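Local coordinates for protein minor fimbrium tip subunit Mfa3 (Porphyromonas gingivalis ATCC 33277, PDB 5NF4) that forms part of the tip of the minor fimbriae, filamentous pili that mediate biofilm formation and adhesion to host cells and other oral bacteria, at residues Asn157-Thr169 and Lys183-Val196. Residues are numbered along the deposited sequence; the frame is centred on the assembly and turned at random.
Sequences NGFPMSRMYSNQT and KPDGENNVKLQRVV. With SO4 (sulfate ion), chain D.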
ATOM      1  N   ASN A 157      12.038  10.361  -2.456  1.00 50.63           N
ATOM      2  CA  ASN A 157      11.802   9.152  -1.667  1.00 40.91           C
ATOM      3  C   ASN A 157      10.370   8.672  -1.822  1.00 37.30           C
ATOM      4  O   ASN A 157       9.479   9.141  -1.112  1.00 40.35           O
ATOM      5  CB  ASN A 157      12.127   9.452  -0.197  1.00 43.21           C
ATOM      6  CG  ASN A 157      12.117   8.224   0.672  1.00 46.15           C
ATOM      7  OD1 ASN A 157      11.847   7.123   0.212  1.00 40.68           O
ATOM      8  ND2 ASN A 157      12.411   8.417   1.955  1.00 46.57           N
ATOM      9  N   GLY A 158      10.144   7.780  -2.779  1.00 39.03           N
ATOM     10  CA  GLY A 158       8.808   7.319  -3.079  1.00 39.47           C
ATOM     11  C   GLY A 158       8.401   6.168  -2.203  1.00 34.14           C
ATOM     12  O   GLY A 158       9.248   5.535  -1.542  1.00 35.83           O
ATOM     13  N   PHE A 159       7.106   5.858  -2.218  1.00 33.83           N
ATOM     14  CA  PHE A 159       6.564   4.701  -1.492  1.00 32.16           C
ATOM     15  C   PHE A 159       7.050   3.405  -2.106  1.00 32.16           C
ATOM     16  O   PHE A 159       7.035   3.281  -3.322  1.00 32.39           O
ATOM     17  CB  PHE A 159       5.022   4.687  -1.534  1.00 33.88           C
ATOM     18  CG  PHE A 159       4.361   5.803  -0.811  1.00 34.51           C
ATOM     19  CD1 PHE A 159       4.646   6.070   0.525  1.00 35.81           C
ATOM     20  CD2 PHE A 159       3.383   6.544  -1.443  1.00 33.94           C
ATOM     21  CE1 PHE A 159       4.002   7.104   1.185  1.00 34.63           C
ATOM     22  CE2 PHE A 159       2.744   7.553  -0.801  1.00 37.61           C
ATOM     23  CZ  PHE A 159       3.056   7.842   0.532  1.00 35.34           C
ATOM     24  N   PRO A 160       7.446   2.410  -1.292  1.00 33.58           N
ATOM     25  CA  PRO A 160       7.676   1.081  -1.873  1.00 31.75           C
ATOM     26  C   PRO A 160       6.460   0.560  -2.598  1.00 31.52           C
ATOM     27  O   PRO A 160       5.326   0.761  -2.152  1.00 30.73           O
ATOM     28  CB  PRO A 160       8.003   0.196  -0.661  1.00 31.78           C
ATOM     29  CG  PRO A 160       8.523   1.174   0.391  1.00 32.72           C
ATOM     30  CD  PRO A 160       7.716   2.444   0.159  1.00 35.05           C
ATOM     31  N   MET A 161       6.696  -0.092  -3.741  1.00 30.04           N
ATOM     32  CA  MET A 161       5.619  -0.688  -4.534  1.00 32.30           C
ATOM     33  C   MET A 161       6.080  -2.036  -5.067  1.00 31.44           C
ATOM     34  O   MET A 161       7.279  -2.303  -5.165  1.00 31.07           O
ATOM     35  CB  MET A 161       5.207   0.201  -5.698  1.00 32.29           C
ATOM     36  CG  MET A 161       5.127   1.650  -5.388  1.00 34.55           C
ATOM     37  SD  MET A 161       4.553   2.518  -6.851  1.00 38.16           S
ATOM     38  CE  MET A 161       4.654   4.223  -6.299  1.00 40.44           C
ATOM     39  N   SER A 162       5.126  -2.908  -5.355  1.00 31.80           N
ATOM     40  CA  SER A 162       5.482  -4.165  -5.986  1.00 30.87           C
ATOM     41  C   SER A 162       4.359  -4.771  -6.769  1.00 32.73           C
ATOM     42  O   SER A 162       3.187  -4.378  -6.659  1.00 32.41           O
ATOM     43  CB  SER A 162       5.923  -5.148  -4.921  1.00 35.39           C
ATOM     44  OG  SER A 162       4.817  -5.393  -4.067  1.00 35.66           O
ATOM     45  N   ARG A 163       4.720  -5.767  -7.563  1.00 31.53           N
ATOM     46  CA  ARG A 163       3.713  -6.596  -8.182  1.00 34.08           C
ATOM     47  C   ARG A 163       4.388  -7.880  -8.609  1.00 34.32           C
ATOM     48  O   ARG A 163       5.564  -7.865  -8.955  1.00 35.13           O
ATOM     49  CB  ARG A 163       3.072  -5.877  -9.362  1.00 36.56           C
ATOM     50  CG  ARG A 163       1.793  -6.524  -9.873  1.00 38.09           C
ATOM     51  CD  ARG A 163       0.615  -6.309  -8.965  1.00 41.90           C
ATOM     52  NE  ARG A 163      -0.490  -7.091  -9.483  1.00 55.48           N
ATOM     53  CZ  ARG A 163      -1.440  -6.635 -10.288  1.00 62.86           C
ATOM     54  NH1 ARG A 163      -1.482  -5.356 -10.644  1.00 54.83           N
ATOM     55  NH2 ARG A 163      -2.369  -7.475 -10.725  1.00 62.19           N
ATOM     56  N   MET A 164       3.669  -8.989  -8.518  1.00 30.42           N
ATOM     57  CA  MET A 164       4.190 -10.238  -9.053  1.00 33.53           C
ATOM     58  C   MET A 164       3.140 -10.968  -9.859  1.00 32.86           C
ATOM     59  O   MET A 164       1.929 -10.919  -9.571  1.00 34.08           O
ATOM     60  CB  MET A 164       4.770 -11.122  -7.930  1.00 43.44           C
ATOM     61  CG  MET A 164       3.842 -11.660  -6.914  1.00 51.91           C
ATOM     62  SD  MET A 164       4.719 -12.765  -5.750  1.00 63.36           S
ATOM     63  CE  MET A 164       4.796 -14.254  -6.753  1.00 52.04           C
ATOM     64  N   TYR A 165       3.616 -11.637 -10.918  1.00 35.02           N
ATOM     65  CA  TYR A 165       2.764 -12.403 -11.811  1.00 38.57           C
ATOM     66  C   TYR A 165       3.374 -13.792 -11.963  1.00 38.41           C
ATOM     67  O   TYR A 165       4.501 -13.925 -12.433  1.00 41.99           O
ATOM     68  CB  TYR A 165       2.659 -11.728 -13.177  1.00 36.88           C
ATOM     69  CG  TYR A 165       2.201 -10.283 -13.151  1.00 39.54           C
ATOM     70  CD1 TYR A 165       0.848  -9.955 -13.142  1.00 40.82           C
ATOM     71  CD2 TYR A 165       3.119  -9.249 -13.150  1.00 37.59           C
ATOM     72  CE1 TYR A 165       0.435  -8.638 -13.140  1.00 42.65           C
ATOM     73  CE2 TYR A 165       2.712  -7.931 -13.182  1.00 35.29           C
ATOM     74  CZ  TYR A 165       1.385  -7.626 -13.169  1.00 39.04           C
ATOM     75  OH  TYR A 165       0.973  -6.309 -13.184  1.00 41.03           O
ATOM     76  N   SER A 166       2.625 -14.815 -11.596  1.00 35.16           N
ATOM     77  CA  SER A 166       3.124 -16.177 -11.624  1.00 34.61           C
ATOM     78  C   SER A 166       2.661 -16.975 -12.843  1.00 35.18           C
ATOM     79  O   SER A 166       1.626 -16.690 -13.458  1.00 36.46           O
ATOM     80  CB  SER A 166       2.690 -16.904 -10.351  1.00 45.38           C
ATOM     81  OG  SER A 166       1.289 -16.940 -10.318  1.00 49.51           O
ATOM     82  N   ASN A 167       3.463 -17.977 -13.181  1.00 33.75           N
ATOM     83  CA  ASN A 167       3.169 -18.894 -14.264  1.00 35.69           C
ATOM     84  C   ASN A 167       2.674 -18.193 -15.550  1.00 38.83           C
ATOM     85  O   ASN A 167       1.630 -18.535 -16.107  1.00 39.91           O
ATOM     86  CB  ASN A 167       2.143 -19.943 -13.792  1.00 42.61           C
ATOM     87  CG  ASN A 167       2.116 -21.182 -14.702  1.00 56.34           C
ATOM     88  OD1 ASN A 167       3.099 -21.488 -15.388  1.00 53.73           O
ATOM     89  ND2 ASN A 167       1.002 -21.908 -14.694  1.00 64.77           N
ATOM     90  N   GLN A 168       3.445 -17.222 -16.030  1.00 36.26           N
ATOM     91  CA  GLN A 168       3.134 -16.542 -17.271  1.00 37.20           C
ATOM     92  C   GLN A 168       3.712 -17.288 -18.440  1.00 35.07           C
ATOM     93  O   GLN A 168       4.855 -17.704 -18.402  1.00 35.97           O
ATOM     94  CB  GLN A 168       3.703 -15.136 -17.257  1.00 35.23           C
ATOM     95  CG  GLN A 168       3.238 -14.320 -16.072  1.00 35.12           C
ATOM     96  CD  GLN A 168       1.776 -13.979 -16.156  1.00 37.46           C
ATOM     97  OE1 GLN A 168       1.377 -13.198 -17.004  1.00 37.50           O
ATOM     98  NE2 GLN A 168       0.963 -14.558 -15.264  1.00 41.29           N
ATOM     99  N   THR A 169       2.926 -17.431 -19.483  1.00 34.78           N
ATOM    100  CA  THR A 169       3.398 -18.129 -20.647  1.00 35.30           C
ATOM    101  C   THR A 169       4.073 -17.129 -21.544  1.00 37.19           C
ATOM    102  O   THR A 169       3.436 -16.220 -22.075  1.00 39.75           O
ATOM    103  CB  THR A 169       2.250 -18.838 -21.393  1.00 38.81           C
ATOM    104  OG1 THR A 169       1.598 -19.744 -20.495  1.00 42.64           O
ATOM    105  CG2 THR A 169       2.779 -19.584 -22.578  1.00 40.21           C
ATOM    106  N   LYS A 183       2.189  -8.919 -21.724  1.00 45.75           N
ATOM    107  CA  LYS A 183       0.827  -8.761 -21.256  1.00 42.91           C
ATOM    108  C   LYS A 183       0.599  -9.587 -19.981  1.00 44.21           C
ATOM    109  O   LYS A 183       0.119 -10.714 -20.061  1.00 42.66           O
ATOM    110  CB  LYS A 183      -0.145  -9.173 -22.367  1.00 47.62           C
ATOM    111  CG  LYS A 183       0.022  -8.354 -23.666  1.00 62.94           C
ATOM    112  CD  LYS A 183      -0.810  -7.088 -23.658  1.00 70.40           C
ATOM    113  CE  LYS A 183      -0.361  -6.067 -24.714  1.00 88.42           C
ATOM    114  NZ  LYS A 183      -0.388  -6.570 -26.115  1.00102.66           N
ATOM    115  N   PRO A 184       0.947  -9.030 -18.800  1.00 41.70           N
ATOM    116  CA  PRO A 184       0.796  -9.784 -17.554  1.00 42.44           C
ATOM    117  C   PRO A 184      -0.667 -10.111 -17.296  1.00 50.07           C
ATOM    118  O   PRO A 184      -1.499  -9.203 -17.290  1.00 47.38           O
ATOM    119  CB  PRO A 184       1.341  -8.824 -16.488  1.00 43.30           C
ATOM    120  CG  PRO A 184       1.129  -7.431 -17.092  1.00 43.01           C
ATOM    121  CD  PRO A 184       1.376  -7.633 -18.558  1.00 44.71           C
ATOM    122  N   ASP A 185      -0.956 -11.390 -17.088  1.00 45.53           N
ATOM    123  CA  ASP A 185      -2.327 -11.890 -16.929  1.00 44.67           C
ATOM    124  C   ASP A 185      -3.307 -11.227 -17.904  1.00 49.32           C
ATOM    125  O   ASP A 185      -4.436 -10.891 -17.541  1.00 56.70           O
ATOM    126  CB  ASP A 185      -2.748 -11.710 -15.477  1.00 48.91           C
ATOM    127  CG  ASP A 185      -2.044 -12.703 -14.563  1.00 53.47           C
ATOM    128  OD1 ASP A 185      -1.847 -13.857 -14.992  1.00 57.17           O
ATOM    129  OD2 ASP A 185      -1.656 -12.346 -13.445  1.00 55.06           O
ATOM    130  N   GLY A 186      -2.854 -11.054 -19.145  1.00 49.11           N
ATOM    131  CA  GLY A 186      -3.672 -10.490 -20.206  1.00 52.16           C
ATOM    132  C   GLY A 186      -3.878  -8.983 -20.207  1.00 60.75           C
ATOM    133  O   GLY A 186      -4.544  -8.454 -21.100  1.00 71.81           O
ATOM    134  N   GLU A 187      -3.315  -8.293 -19.219  1.00 57.26           N
ATOM    135  CA  GLU A 187      -3.407  -6.838 -19.125  1.00 56.87           C
ATOM    136  C   GLU A 187      -2.317  -6.179 -19.960  1.00 52.58           C
ATOM    137  O   GLU A 187      -1.331  -6.825 -20.294  1.00 52.77           O
ATOM    138  CB  GLU A 187      -3.286  -6.391 -17.675  1.00 58.83           C
ATOM    139  CG  GLU A 187      -4.307  -6.994 -16.734  1.00 73.28           C
ATOM    140  CD  GLU A 187      -4.214  -6.416 -15.329  1.00 86.56           C
ATOM    141  OE1 GLU A 187      -5.101  -5.619 -14.962  1.00 95.05           O
ATOM    142  OE2 GLU A 187      -3.256  -6.749 -14.593  1.00 87.35           O
ATOM    143  N   ASN A 188      -2.497  -4.902 -20.299  1.00 53.42           N
ATOM    144  CA  ASN A 188      -1.539  -4.189 -21.158  1.00 55.65           C
ATOM    145  C   ASN A 188      -0.312  -3.675 -20.434  1.00 53.50           C
ATOM    146  O   ASN A 188       0.736  -3.458 -21.042  1.00 50.92           O
ATOM    147  CB  ASN A 188      -2.215  -3.005 -21.828  1.00 58.52           C
ATOM    148  CG  ASN A 188      -3.173  -3.426 -22.906  1.00 71.77           C
ATOM    149  OD1 ASN A 188      -2.890  -4.345 -23.676  1.00 63.47           O
ATOM    150  ND2 ASN A 188      -4.323  -2.766 -22.963  1.00 77.91           N
ATOM    151  N   ASN A 189      -0.449  -3.482 -19.131  1.00 44.84           N
ATOM    152  CA  ASN A 189       0.574  -2.828 -18.342  1.00 43.87           C
ATOM    153  C   ASN A 189       0.849  -3.618 -17.094  1.00 42.85           C
ATOM    154  O   ASN A 189      -0.059  -4.243 -16.556  1.00 44.77           O
ATOM    155  CB  ASN A 189       0.140  -1.419 -17.909  1.00 53.75           C
ATOM    156  CG  ASN A 189      -0.127  -0.505 -19.074  1.00 73.95           C
ATOM    157  OD1 ASN A 189       0.801  -0.001 -19.704  1.00 74.39           O
ATOM    158  ND2 ASN A 189      -1.402  -0.266 -19.356  1.00 76.35           N
ATOM    159  N   VAL A 190       2.085  -3.541 -16.626  1.00 39.03           N
ATOM    160  CA  VAL A 190       2.426  -3.916 -15.269  1.00 37.17           C
ATOM    161  C   VAL A 190       1.947  -2.778 -14.371  1.00 37.93           C
ATOM    162  O   VAL A 190       2.322  -1.633 -14.588  1.00 38.66           O
ATOM    163  CB  VAL A 190       3.940  -4.132 -15.092  1.00 38.04           C
ATOM    164  CG1 VAL A 190       4.316  -4.303 -13.613  1.00 39.75           C
ATOM    165  CG2 VAL A 190       4.383  -5.339 -15.875  1.00 36.47           C
ATOM    166  N   LYS A 191       1.169  -3.112 -13.346  1.00 38.30           N
ATOM    167  CA  LYS A 191       0.555  -2.113 -12.476  1.00 40.49           C
ATOM    168  C   LYS A 191       1.057  -2.366 -11.073  1.00 38.63           C
ATOM    169  O   LYS A 191       0.695  -3.356 -10.416  1.00 36.22           O
ATOM    170  CB  LYS A 191      -0.965  -2.189 -12.529  1.00 47.07           C
ATOM    171  CG  LYS A 191      -1.573  -1.848 -13.887  1.00 54.66           C
ATOM    172  CD  LYS A 191      -2.868  -2.629 -14.111  1.00 67.50           C
ATOM    173  CE  LYS A 191      -3.387  -2.469 -15.525  1.00 77.45           C
ATOM    174  NZ  LYS A 191      -4.732  -3.082 -15.687  1.00 82.60           N
ATOM    175  N   LEU A 192       1.908  -1.465 -10.613  1.00 37.54           N
ATOM    176  CA  LEU A 192       2.562  -1.635  -9.326  1.00 36.64           C
ATOM    177  C   LEU A 192       1.600  -1.238  -8.229  1.00 36.94           C
ATOM    178  O   LEU A 192       0.847  -0.280  -8.403  1.00 38.60           O
ATOM    179  CB  LEU A 192       3.823  -0.782  -9.259  1.00 38.98           C
ATOM    180  CG  LEU A 192       4.837  -1.079 -10.376  1.00 43.22           C
ATOM    181  CD1 LEU A 192       5.875   0.039 -10.498  1.00 44.84           C
ATOM    182  CD2 LEU A 192       5.507  -2.399 -10.087  1.00 42.85           C
ATOM    183  N   GLN A 193       1.614  -1.982  -7.131  1.00 33.76           N
ATOM    184  CA  GLN A 193       0.769  -1.662  -5.974  1.00 33.91           C
ATOM    185  C   GLN A 193       1.613  -1.093  -4.875  1.00 34.41           C
ATOM    186  O   GLN A 193       2.620  -1.701  -4.504  1.00 33.20           O
ATOM    187  CB  GLN A 193       0.040  -2.899  -5.468  1.00 34.66           C
ATOM    188  CG  GLN A 193      -1.037  -3.339  -6.427  1.00 49.64           C
ATOM    189  CD  GLN A 193      -1.544  -4.736  -6.132  1.00 66.88           C
ATOM    190  OE1 GLN A 193      -1.110  -5.377  -5.172  1.00 60.79           O
ATOM    191  NE2 GLN A 193      -2.473  -5.212  -6.952  1.00 78.78           N
ATOM    192  N   ARG A 194       1.204   0.052  -4.332  1.00 32.65           N
ATOM    193  CA  ARG A 194       1.887   0.597  -3.159  1.00 31.90           C
ATOM    194  C   ARG A 194       1.695  -0.346  -1.971  1.00 31.89           C
ATOM    195  O   ARG A 194       0.672  -1.032  -1.895  1.00 32.20           O
ATOM    196  CB  ARG A 194       1.346   1.994  -2.812  1.00 33.00           C
ATOM    197  CG  ARG A 194       1.514   3.003  -3.949  1.00 35.91           C
ATOM    198  CD  ARG A 194       0.641   4.227  -3.741  1.00 37.60           C
ATOM    199  NE  ARG A 194       0.612   5.108  -4.917  1.00 45.45           N
ATOM    200  CZ  ARG A 194      -0.247   4.998  -5.923  1.00 56.05           C
ATOM    201  NH1 ARG A 194      -1.155   4.034  -5.932  1.00 47.49           N
ATOM    202  NH2 ARG A 194      -0.179   5.850  -6.938  1.00 62.82           N
ATOM    203  N   VAL A 195       2.664  -0.340  -1.048  1.00 31.11           N
ATOM    204  CA  VAL A 195       2.629  -1.198   0.149  1.00 31.78           C
ATOM    205  C   VAL A 195       1.849  -0.530   1.286  1.00 32.03           C
ATOM    206  O   VAL A 195       1.613  -1.164   2.320  1.00 31.31           O
ATOM    207  CB  VAL A 195       4.068  -1.557   0.630  1.00 28.84           C
ATOM    208  CG1 VAL A 195       4.813  -2.274  -0.502  1.00 31.22           C
ATOM    209  CG2 VAL A 195       4.829  -0.311   1.102  1.00 28.46           C
ATOM    210  N   VAL A 196       1.470   0.739   1.083  1.00 31.55           N
ATOM    211  CA  VAL A 196       0.736   1.512   2.089  1.00 31.68           C
ATOM    212  C   VAL A 196      -0.683   1.792   1.602  1.00 34.24           C
ATOM    213  O   VAL A 196      -0.969   1.706   0.396  1.00 35.31           O
ATOM    214  CB  VAL A 196       1.437   2.869   2.431  1.00 31.78           C
ATOM    215  CG1 VAL A 196       2.786   2.635   3.131  1.00 31.83           C
ATOM    216  CG2 VAL A 196       1.643   3.723   1.208  1.00 33.16           C
TER
HETATM  217  S   SO4 D 502      -4.506  -2.018 -18.964  0.79 86.14           S
HETATM  218  O1  SO4 D 502      -5.311  -1.316 -17.969  0.79 85.64           O
HETATM  219  O2  SO4 D 502      -3.114  -2.049 -18.534  0.79 88.45           O
HETATM  220  O3  SO4 D 502      -4.997  -3.384 -19.127  0.79 85.74           O
HETATM  221  O4  SO4 D 502      -4.602  -1.300 -20.232  0.79 89.91           O
HETATM  222  O   HOH W   1       2.622  -4.301  -3.083  1.00 36.55           O
HETATM  223  O   HOH W   2      -0.299 -14.065 -11.749  1.00 48.68           O
HETATM  224  O   HOH W   3       1.476 -13.304 -19.728  1.00 52.86           O
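S162 and Q193 pair through both backbone N-H groups, S162 N to Q193 O and Q193 N to S162 O, each 2.9 Å, and V195 N to P160 O prolongs this short antiparallel ladder. Beyond it the strands splay, their N-to-C directions 130° apart, about 50° short of antiparallel, and long polar side chains bridge the widening gap. R163, long and donor-tipped, bends at chi2 (74°) to reach the K191 carbonyl: NH1 donates at 3.0 Å, in the carbonyl plane on a lone pair. Q193 NE2 and Y165 OH sit over opposite guanidinium faces, near the rim. That hydroxyl accepts a hydrogen bond from K191 N (3.2 Å), so tyrosine supplies both polar tip and packing ring. Q168 suits the 184-187 turn because its amide works both ways: OE1 accepts from D185 N, while NE2 donates to D185 OD1 (2.9 Å) and to S166 O in its own segment. Two apolar contacts are CH-pi: P184, a compact aliphatic ring, sets CB over the centre of the Y165 ring, and V196 CG2 lies over a face of F159. P160 on V195 and M161 on L192 are aliphatic packing. K191 NZ salt-bridges E187 and binds a sulfate, probably from crystallisation. Beside this hairpin, strand 109-117 pairs with 161-170, while 41-49 runs parallel to 180-205.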